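Local coordinates for putative aldehyde dehydrogenase (Burkholderia cenocepacia, PDB 4YWE), which probably oxidises aldehydes with NAD or NADP as the acceptor, as other members of the aldehyde dehydrogenase family do, and binds calcium and magnesium ions, at residues D126-E131 and E471-F476; W157-Q162 and I282-G287; G165-A170 and G465-F470; G358-D363 and G368-P373. All coordinates share one frame; numbering follows the deposited sequence.

Contact 1 of 4, residues D126-E131 and E471-F476; sequences DKLHGE and EALYGF
Leu128 meets Leu473 and Tyr474 in a small apolar contact at the base of the oligomerisation arm of this aldehyde dehydrogenase, where the chain leaves helix 104-124 for strand 130-133 and passes the short, weakly bonded helix 472-475 that leads into strand 477-485. Both leucines direct their CB toward the other segment, and their side chains run antiparallel to one another as they pass. The two methyls of Leu128 straddle the CB of Leu473: CD2 reaches it at 3.8 Å, and CD1 lies equally near while also approaching Leu473 CD1 at 4.0 Å. Leu128 turns its CG anti to the backbone N (chi1 -175°), which carries the forked end across to the helix. A branched aliphatic residue suits this place because it can touch two neighbours at once, and Leu473 also packs on Tyr121 and Ala124 of helix 104-124. The contact is wholly apolar, with the polar groups around it turned to other partners. Lys127 NZ pairs with Asp126 OD1 at 2.6 Å on the carboxylate's syn side, and Asp126 also forms a salt bridge with Arg116 of the third subunit. Gly130 and Glu131 pair in an antiparallel ladder with a strand of the second subunit, continuing the sheet into that neighbour; the leucine contact thus lies just beside the seam of the tetramer. Tyr474 adds the outer margin, its ring set obliquely to the leucine, with CE1 4.1 Å from Leu128 CD1.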
# COMPACT_ATOMS: atom_id res chain seq x y z
N ASP A 126 3.75 12.31 8.05
CA ASP A 126 4.22 11.19 8.86
C ASP A 126 3.51 9.88 8.53
O ASP A 126 3.52 8.94 9.32
CB ASP A 126 4.08 11.51 10.36
CG ASP A 126 2.65 11.82 10.76
OD1 ASP A 126 1.73 11.70 9.91
OD2 ASP A 126 2.43 12.19 11.93
N LYS A 127 2.89 9.83 7.36
CA LYS A 127 2.20 8.62 6.92
C LYS A 127 2.68 8.19 5.54
O LYS A 127 2.07 7.34 4.89
CB LYS A 127 0.69 8.85 6.92
CG LYS A 127 0.17 9.18 8.31
CD LYS A 127 -1.26 9.66 8.29
CE LYS A 127 -1.61 10.30 9.63
NZ LYS A 127 -0.83 11.54 9.87
N LEU A 128 3.79 8.78 5.11
CA LEU A 128 4.46 8.36 3.89
C LEU A 128 5.33 7.15 4.21
O LEU A 128 6.45 7.30 4.72
CB LEU A 128 5.30 9.50 3.30
CG LEU A 128 5.98 9.25 1.96
CD1 LEU A 128 4.96 8.79 0.93
CD2 LEU A 128 6.70 10.50 1.48
N HIS A 129 4.81 5.97 3.92
CA HIS A 129 5.44 4.73 4.36
C HIS A 129 6.33 4.09 3.29
O HIS A 129 6.01 4.13 2.10
CB HIS A 129 4.38 3.71 4.78
CG HIS A 129 3.51 4.18 5.91
ND1 HIS A 129 2.25 3.68 6.13
CD2 HIS A 129 3.73 5.11 6.87
CE1 HIS A 129 1.72 4.28 7.19
NE2 HIS A 129 2.60 5.15 7.65
N GLY A 130 7.44 3.51 3.72
CA GLY A 130 8.23 2.64 2.88
C GLY A 130 7.76 1.21 3.08
O GLY A 130 6.66 0.99 3.57
N GLU A 131 8.59 0.24 2.70
CA GLU A 131 8.19 -1.15 2.81
C GLU A 131 9.28 -2.04 3.41
O GLU A 131 10.45 -1.67 3.46
CB GLU A 131 7.79 -1.71 1.44
CG GLU A 131 6.60 -1.03 0.79
CD GLU A 131 6.98 0.26 0.08
OE1 GLU A 131 8.11 0.34 -0.45
OE2 GLU A 131 6.15 1.19 0.06
N GLU A 471 -0.26 10.63 -3.99
CA GLU A 471 0.66 10.11 -5.01
C GLU A 471 1.82 11.05 -5.31
O GLU A 471 2.90 10.61 -5.72
CB GLU A 471 -0.12 9.81 -6.30
CG GLU A 471 0.70 9.21 -7.42
CD GLU A 471 0.97 7.73 -7.22
OE1 GLU A 471 0.44 7.15 -6.25
OE2 GLU A 471 1.71 7.14 -8.04
N ALA A 472 1.61 12.34 -5.10
CA ALA A 472 2.62 13.35 -5.42
C ALA A 472 3.88 13.19 -4.57
O ALA A 472 4.98 13.53 -5.01
CB ALA A 472 2.04 14.75 -5.23
N LEU A 473 3.71 12.66 -3.36
CA LEU A 473 4.83 12.46 -2.44
C LEU A 473 5.87 11.49 -3.00
O LEU A 473 7.05 11.58 -2.65
CB LEU A 473 4.32 11.95 -1.09
CG LEU A 473 3.34 12.86 -0.35
CD1 LEU A 473 2.87 12.20 0.94
CD2 LEU A 473 3.97 14.21 -0.05
N TYR A 474 5.44 10.56 -3.84
CA TYR A 474 6.36 9.59 -4.44
C TYR A 474 7.26 10.24 -5.47
O TYR A 474 8.38 9.79 -5.71
CB TYR A 474 5.58 8.43 -5.07
CG TYR A 474 4.71 7.69 -4.09
CD1 TYR A 474 5.26 6.87 -3.12
CD2 TYR A 474 3.32 7.80 -4.14
CE1 TYR A 474 4.46 6.18 -2.22
CE2 TYR A 474 2.52 7.12 -3.25
CZ TYR A 474 3.09 6.31 -2.29
OH TYR A 474 2.29 5.64 -1.39
N GLY A 475 6.77 11.31 -6.09
CA GLY A 475 7.56 12.07 -7.04
C GLY A 475 8.56 12.99 -6.37
O GLY A 475 9.54 13.41 -6.99
N PHE A 476 8.30 13.31 -5.10
CA PHE A 476 9.18 14.21 -4.35
C PHE A 476 10.08 13.45 -3.38
O PHE A 476 10.75 14.06 -2.54
CB PHE A 476 8.35 15.25 -3.60
CG PHE A 476 7.82 16.35 -4.47
CD1 PHE A 476 8.68 17.30 -5.00
CD2 PHE A 476 6.47 16.44 -4.77
CE1 PHE A 476 8.20 18.32 -5.80
CE2 PHE A 476 5.98 17.45 -5.57
CZ PHE A 476 6.85 18.39 -6.09

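Contact 2 of 4, residues W157-Q162 and I282-G287; sequences WNYPMQ and IVQNGG
Asn285 reaches across to Asn158 and Tyr159 by a polar bond and by packing on a ring. The polar part is a single weak hydrogen bond, from Asn285 ND2 to Asn158 O, 3.0 Å long and bent to 123° at the hydrogen. The same amide nitrogen also donates to Gln288 O, and Asn158 O accepts from Lys102 NZ, so donor and acceptor are each shared. Asparagine suits the position: its short amide brings an N-H to a backbone carbonyl, and it tolerates the positive phi of 56°.

The packing part centres on the Tyr159 ring. Asn285 ND2 stands 3.5 Å above one face, offset toward the rim, with the amide plane tilted 49° from the ring. Asn285 CB presses on Tyr159 OH at 3.3 Å. Gln284, extended with CG anti to its backbone N, crosses the tyrosine at about a right angle and brings its NE2 to 3.6 Å from Tyr159 OH, a contact without a hydrogen bond; that hydroxyl pairs with Thr289 OG1.

Asn158, in the Pro-Trp-Asn sequence, has its side chain about 9 Å from that of Glu256, the predicted active site, and the contact is consistent with holding this turn in place. It joins the start of helix 160-174, with Tyr159 at the N-cap, to the exit of helix 271-283 at Gln284, while helices 89-100, 104-124 and 188-200 pack around residues 159-162.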
# COMPACT_ATOMS: atom_id res chain seq x y z
N TRP A 157 1.76 31.69 -14.17
CA TRP A 157 1.01 32.88 -13.78
C TRP A 157 -0.50 32.66 -13.64
O TRP A 157 -1.20 33.49 -13.07
CB TRP A 157 1.26 34.00 -14.79
CG TRP A 157 1.18 33.54 -16.22
CD1 TRP A 157 2.22 33.23 -17.04
CD2 TRP A 157 -0.01 33.32 -16.98
NE1 TRP A 157 1.75 32.84 -18.27
CE2 TRP A 157 0.38 32.89 -18.26
CE3 TRP A 157 -1.38 33.46 -16.72
CZ2 TRP A 157 -0.53 32.58 -19.27
CZ3 TRP A 157 -2.29 33.15 -17.72
CH2 TRP A 157 -1.86 32.72 -18.98
N ASN A 158 -1.00 31.54 -14.17
CA ASN A 158 -2.44 31.33 -14.25
C ASN A 158 -3.05 30.90 -12.91
O ASN A 158 -4.16 31.29 -12.57
CB ASN A 158 -2.78 30.31 -15.34
CG ASN A 158 -2.11 28.97 -15.12
OD1 ASN A 158 -1.08 28.88 -14.44
ND2 ASN A 158 -2.69 27.92 -15.69
N TYR A 159 -2.31 30.09 -12.15
CA TYR A 159 -2.72 29.74 -10.79
C TYR A 159 -1.52 29.76 -9.86
O TYR A 159 -1.05 28.70 -9.43
CB TYR A 159 -3.39 28.36 -10.75
CG TYR A 159 -4.69 28.26 -11.52
CD1 TYR A 159 -5.90 28.59 -10.92
CD2 TYR A 159 -4.70 27.82 -12.83
CE1 TYR A 159 -7.09 28.49 -11.62
CE2 TYR A 159 -5.89 27.72 -13.54
CZ TYR A 159 -7.08 28.06 -12.93
OH TYR A 159 -8.26 27.96 -13.63
N PRO A 160 -1.01 30.96 -9.53
CA PRO A 160 0.17 31.10 -8.67
C PRO A 160 0.05 30.37 -7.34
O PRO A 160 0.92 29.56 -7.01
CB PRO A 160 0.26 32.61 -8.45
CG PRO A 160 -0.36 33.20 -9.67
CD PRO A 160 -1.49 32.27 -10.01
N MET A 161 -1.02 30.64 -6.59
CA MET A 161 -1.19 30.03 -5.27
C MET A 161 -1.49 28.53 -5.34
O MET A 161 -0.90 27.75 -4.59
CB MET A 161 -2.31 30.73 -4.50
CG MET A 161 -1.91 32.05 -3.88
SD MET A 161 -3.21 32.72 -2.82
CE MET A 161 -4.55 32.90 -3.99
N GLN A 162 -2.39 28.14 -6.23
CA GLN A 162 -2.82 26.74 -6.30
C GLN A 162 -1.68 25.81 -6.69
O GLN A 162 -1.50 24.75 -6.09
CB GLN A 162 -3.97 26.58 -7.30
CG GLN A 162 -5.31 27.11 -6.81
CD GLN A 162 -6.44 26.15 -7.11
OE1 GLN A 162 -6.30 24.94 -6.94
NE2 GLN A 162 -7.56 26.68 -7.58
N ILE A 282 -14.53 26.12 -19.14
CA ILE A 282 -13.77 26.85 -20.15
C ILE A 282 -13.78 28.35 -19.84
O ILE A 282 -12.98 29.11 -20.38
CB ILE A 282 -14.30 26.56 -21.57
CG1 ILE A 282 -13.31 27.04 -22.64
CG2 ILE A 282 -15.67 27.19 -21.78
CD1 ILE A 282 -11.90 26.51 -22.46
N VAL A 283 -14.69 28.77 -18.97
CA VAL A 283 -14.83 30.18 -18.62
C VAL A 283 -13.93 30.52 -17.43
O VAL A 283 -13.41 31.63 -17.33
CB VAL A 283 -16.31 30.54 -18.34
CG1 VAL A 283 -16.43 31.89 -17.65
CG2 VAL A 283 -17.10 30.53 -19.64
N GLN A 284 -13.74 29.55 -16.54
CA GLN A 284 -12.89 29.72 -15.36
C GLN A 284 -11.50 30.22 -15.72
O GLN A 284 -10.83 29.64 -16.58
CB GLN A 284 -12.79 28.41 -14.58
CG GLN A 284 -11.91 28.49 -13.34
CD GLN A 284 -11.75 27.14 -12.66
OE1 GLN A 284 -12.22 26.12 -13.16
NE2 GLN A 284 -11.07 27.13 -11.52
N ASN A 285 -11.07 31.29 -15.06
CA ASN A 285 -9.76 31.91 -15.27
C ASN A 285 -9.56 32.29 -16.73
O ASN A 285 -8.44 32.23 -17.25
CB ASN A 285 -8.64 30.97 -14.81
CG ASN A 285 -7.35 31.70 -14.51
OD1 ASN A 285 -7.36 32.84 -14.03
ND2 ASN A 285 -6.22 31.06 -14.79
N GLY A 286 -10.63 32.69 -17.40
CA GLY A 286 -10.57 33.09 -18.80
C GLY A 286 -10.04 32.01 -19.72
O GLY A 286 -9.42 32.30 -20.74
N GLY A 287 -10.28 30.75 -19.36
CA GLY A 287 -9.81 29.63 -20.14
C GLY A 287 -8.31 29.40 -20.03
O GLY A 287 -7.75 28.53 -20.70

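Contact 3 of 4, residues G165-A170 and G465-F470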
# COMPACT_ATOMS: atom_id res chain seq x y z
N GLY A 165 0.89 25.63 -4.04
CA GLY A 165 0.40 24.76 -2.98
C GLY A 165 0.59 23.28 -3.24
O GLY A 165 0.95 22.53 -2.34
N ARG A 166 0.34 22.86 -4.48
CA ARG A 166 0.46 21.44 -4.82
C ARG A 166 1.92 21.04 -4.95
O ARG A 166 2.29 19.92 -4.60
CB ARG A 166 -0.31 21.12 -6.11
CG ARG A 166 0.37 21.59 -7.39
CD ARG A 166 -0.42 21.16 -8.63
NE ARG A 166 0.27 21.52 -9.86
CZ ARG A 166 -0.31 21.59 -11.05
NH1 ARG A 166 -1.60 21.32 -11.18
NH2 ARG A 166 0.40 21.94 -12.11
N SER A 167 2.76 21.95 -5.43
CA SER A 167 4.16 21.64 -5.70
C SER A 167 5.02 21.78 -4.45
O SER A 167 5.67 20.83 -4.03
CB SER A 167 4.70 22.55 -6.81
OG SER A 167 5.98 22.13 -7.23
N VAL A 168 5.02 22.97 -3.87
CA VAL A 168 5.83 23.25 -2.69
C VAL A 168 5.27 22.53 -1.47
O VAL A 168 6.02 22.06 -0.62
CB VAL A 168 5.94 24.77 -2.45
CG1 VAL A 168 6.79 25.07 -1.22
CG2 VAL A 168 6.51 25.46 -3.68
N GLY A 169 3.95 22.45 -1.39
CA GLY A 169 3.30 21.77 -0.28
C GLY A 169 3.66 20.30 -0.17
O GLY A 169 3.88 19.79 0.93
N ALA A 170 3.74 19.63 -1.31
CA ALA A 170 4.11 18.22 -1.35
C ALA A 170 5.61 18.05 -1.11
O ALA A 170 6.04 17.12 -0.42
CB ALA A 170 3.71 17.59 -2.67
N GLY A 465 4.42 12.42 -15.22
CA GLY A 465 4.50 12.51 -13.78
C GLY A 465 3.18 12.94 -13.18
O GLY A 465 2.28 13.38 -13.90
N ARG A 466 3.05 12.82 -11.86
CA ARG A 466 1.81 13.15 -11.19
C ARG A 466 2.03 14.06 -9.99
O ARG A 466 2.97 13.87 -9.22
CB ARG A 466 1.09 11.87 -10.74
CG ARG A 466 0.65 10.96 -11.87
CD ARG A 466 -0.46 11.59 -12.71
NE ARG A 466 -0.88 10.74 -13.81
CZ ARG A 466 -0.35 10.77 -15.03
NH1 ARG A 466 0.63 11.62 -15.31
NH2 ARG A 466 -0.80 9.96 -15.98
N GLU A 467 1.17 15.06 -9.85
CA GLU A 467 1.16 15.90 -8.66
C GLU A 467 -0.27 15.97 -8.11
O GLU A 467 -1.18 15.37 -8.68
CB GLU A 467 1.72 17.29 -8.96
CG GLU A 467 3.17 17.26 -9.43
CD GLU A 467 3.91 18.56 -9.19
OE1 GLU A 467 3.25 19.58 -8.89
OE2 GLU A 467 5.15 18.57 -9.31
N LYS A 468 -0.44 16.70 -7.01
CA LYS A 468 -1.66 16.65 -6.19
C LYS A 468 -1.84 15.26 -5.57
O LYS A 468 -1.19 14.30 -5.97
CB LYS A 468 -2.91 17.02 -6.99
CG LYS A 468 -2.88 18.36 -7.69
CD LYS A 468 -4.23 18.65 -8.32
CE LYS A 468 -4.19 19.85 -9.26
NZ LYS A 468 -5.53 20.12 -9.85
N GLY A 469 -2.73 15.17 -4.58
CA GLY A 469 -3.00 13.91 -3.92
C GLY A 469 -1.81 13.33 -3.18
O GLY A 469 -0.73 13.91 -3.16
N PHE A 470 -2.02 12.16 -2.58
CA PHE A 470 -0.96 11.48 -1.84
C PHE A 470 0.14 11.01 -2.78
O PHE A 470 1.32 11.00 -2.42
CB PHE A 470 -1.53 10.30 -1.05
CG PHE A 470 -0.62 9.79 0.03
CD1 PHE A 470 0.38 8.88 -0.25
CD2 PHE A 470 -0.78 10.23 1.34
CE1 PHE A 470 1.22 8.42 0.75
CE2 PHE A 470 0.05 9.76 2.34
CZ PHE A 470 1.05 8.86 2.05
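Arg166, Glu467 and Lys468 bear most of this contact between helix 160-174 and the loop that follows strand 463-464, close to the predicted active-site residue Glu256. Arg166 has the largest share. A chi1 of 75° tucks its CG close to both the N and the C of its own backbone, and from there the chain runs extended to NE, laying its methylenes against the loop. This length lets an arginine carry its guanidinium from the helix to Thr233 OG1, which holds NH2. Glu467, stretched out beyond CG, crosses the arginine at about a right angle, with the carboxylate plane turned 85° from the guanidinium. Glu467 OE1 comes to 3.7 Å from Arg166 NE, a long salt bridge, and lies 3.8 Å from Arg166 CG. Glu467 OE1 also touches Ser167 CB at 3.9 Å. Glutamate suits its place because its two oxygens serve separately, OE1 facing Arg166 while OE2 is held by Ser231 OG.

Lys468 crosses Arg166 at a slant, touching it through its aliphatic part. Lys468 CG is 3.8 Å from Arg166 CD, and its CE stands in the guanidinium plane, 3.5 Å from NH1 at the edge. The long lysine chain thus packs on Arg166, while the ammonium also makes a cation-pi contact with Phe456.

Arg166 NH1 and Lys468 NZ, both positive, are 4.3 Å apart, and Arg166 NE is buried without a hydrogen-bonding partner. The carboxylate of Glu467 probably offsets part of this charge, and Glu256 also touches Arg166; between Arg166 NE and Glu467 OE1 the attraction is probably general electrostatics and not a directed bond.

Contact 4 of 4, residues G358-D363 and G368-P373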
# COMPACT_ATOMS: atom_id res chain seq x y z
N GLY A 358 -19.64 35.98 -25.42
CA GLY A 358 -20.01 36.91 -24.38
C GLY A 358 -19.74 38.34 -24.81
O GLY A 358 -19.39 38.59 -25.96
N GLN A 359 -19.90 39.28 -23.89
CA GLN A 359 -19.60 40.67 -24.20
C GLN A 359 -18.90 41.35 -23.03
O GLN A 359 -19.30 41.21 -21.88
CB GLN A 359 -20.87 41.43 -24.57
CG GLN A 359 -20.61 42.84 -25.10
CD GLN A 359 -21.70 43.34 -26.02
OE1 GLN A 359 -22.83 42.85 -25.99
NE2 GLN A 359 -21.37 44.33 -26.85
N VAL A 360 -17.84 42.09 -23.35
CA VAL A 360 -17.15 42.90 -22.37
C VAL A 360 -18.04 44.07 -21.98
O VAL A 360 -18.64 44.71 -22.84
CB VAL A 360 -15.79 43.39 -22.91
CG1 VAL A 360 -15.06 44.20 -21.86
CG2 VAL A 360 -14.95 42.21 -23.37
N VAL A 361 -18.15 44.32 -20.68
CA VAL A 361 -18.99 45.41 -20.19
C VAL A 361 -18.44 46.75 -20.67
O VAL A 361 -17.25 46.87 -20.97
CB VAL A 361 -19.12 45.38 -18.65
CG1 VAL A 361 -19.82 44.10 -18.21
CG2 VAL A 361 -17.75 45.49 -18.00
N ALA A 362 -19.31 47.75 -20.74
CA ALA A 362 -18.96 49.04 -21.33
C ALA A 362 -17.87 49.77 -20.55
O ALA A 362 -16.92 50.30 -21.14
CB ALA A 362 -20.21 49.92 -21.42
N ASP A 363 -17.98 49.79 -19.23
CA ASP A 363 -17.07 50.56 -18.39
C ASP A 363 -15.73 49.86 -18.17
O ASP A 363 -14.85 50.39 -17.50
CB ASP A 363 -17.72 50.88 -17.04
CG ASP A 363 -18.05 49.64 -16.25
OD1 ASP A 363 -18.53 48.65 -16.85
OD2 ASP A 363 -17.83 49.64 -15.02
N GLY A 368 -7.20 47.56 -20.90
CA GLY A 368 -7.18 46.20 -20.38
C GLY A 368 -7.14 45.17 -21.48
O GLY A 368 -7.40 45.48 -22.65
N PHE A 369 -6.81 43.93 -21.13
CA PHE A 369 -6.70 42.86 -22.11
C PHE A 369 -7.91 41.93 -22.02
O PHE A 369 -7.79 40.79 -21.57
CB PHE A 369 -5.40 42.08 -21.90
CG PHE A 369 -4.23 42.94 -21.53
CD1 PHE A 369 -3.62 43.74 -22.47
CD2 PHE A 369 -3.75 42.95 -20.23
CE1 PHE A 369 -2.55 44.54 -22.13
CE2 PHE A 369 -2.67 43.75 -19.88
CZ PHE A 369 -2.07 44.54 -20.84
N TYR A 370 -9.06 42.43 -22.45
CA TYR A 370 -10.31 41.69 -22.31
C TYR A 370 -10.65 40.86 -23.54
O TYR A 370 -10.48 41.31 -24.68
CB TYR A 370 -11.45 42.65 -21.99
CG TYR A 370 -11.28 43.36 -20.66
CD1 TYR A 370 -11.68 42.75 -19.48
CD2 TYR A 370 -10.71 44.62 -20.59
CE1 TYR A 370 -11.52 43.38 -18.26
CE2 TYR A 370 -10.55 45.26 -19.38
CZ TYR A 370 -10.95 44.64 -18.22
OH TYR A 370 -10.79 45.27 -17.01
N GLN A 371 -11.12 39.64 -23.30
CA GLN A 371 -11.53 38.74 -24.37
C GLN A 371 -12.77 37.97 -23.96
O GLN A 371 -12.74 37.18 -23.01
CB GLN A 371 -10.39 37.77 -24.72
CG GLN A 371 -10.80 36.65 -25.66
CD GLN A 371 -11.24 37.16 -27.02
OE1 GLN A 371 -10.43 37.70 -27.78
NE2 GLN A 371 -12.51 36.99 -27.34
N ALA A 372 -13.87 38.20 -24.67
CA ALA A 372 -15.13 37.53 -24.38
C ALA A 372 -15.04 36.05 -24.73
O ALA A 372 -14.43 35.69 -25.73
CB ALA A 372 -16.27 38.19 -25.13
N PRO A 373 -15.66 35.19 -23.90
CA PRO A 373 -15.71 33.76 -24.18
C PRO A 373 -16.39 33.48 -25.52
O PRO A 373 -17.40 34.11 -25.83
CB PRO A 373 -16.53 33.20 -23.02
CG PRO A 373 -16.34 34.18 -21.92
CD PRO A 373 -16.27 35.52 -22.60
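Gly358 and Ala372 come together near the edge of a mixed beta-sheet, where strand 354-360 turns back through a loop toward its antiparallel neighbour, strand 374-376, as in a beta-hairpin connection. The close part is at the strand end of the contact. Gly358 N donates to Pro373 O, a bond of 2.9 Å that is nearly straight (157° at the hydrogen) and lies in the carbonyl plane. Beside it the methyl of Ala372 rests on Gly358 O at 3.3 Å. Gly358, with no side chain, lets the backbone come this close to Ala372 and Pro373, and alanine's single methyl is small enough for so short a gap between backbones. Proline, lacking an N-H, still offers its carbonyl to this bond.

Farther along, the contact is apolar side-chain packing. Val360 crosses Tyr370 at about a right angle, a beta-branched residue setting two methyls against the root of the ring, while Tyr370 OH goes off to Ser35 O. Val319 of strand 318-319 backs both residues. The loose side lies beyond Val360, where the two segments part: Ala362 and Asp363 are exposed, and Asp363 is poorly ordered. Val360 CG2 approaches Tyr370 CB at 3.8 Å and CG1 the same carbon at 3.9 Å.

Overall arrangement
Contacts 1 and 3 adjoin, their centres 11 Å apart: Phe470 CZ packs on Lys127 O at 3.4 Å, and Phe476 lies against Ser167 and Glu467, so the chain from 465 to 476 serves contact 3 and then contact 1. Contacts 2 and 3 share helix 160-174, with centres about 17 Å apart. Contact 3 touches the predicted active-site Glu256, the Arg166 side chain being about 4 Å from it; contact 2 lies farther off, about 9 Å from the Asn158 side chain. Contacts 2 and 4 are also about 17 Å apart between centres, their nearest atoms about 4 Å apart without touching. Contact 4 is about 45 Å from contact 1, centre to centre, across the chain's centre.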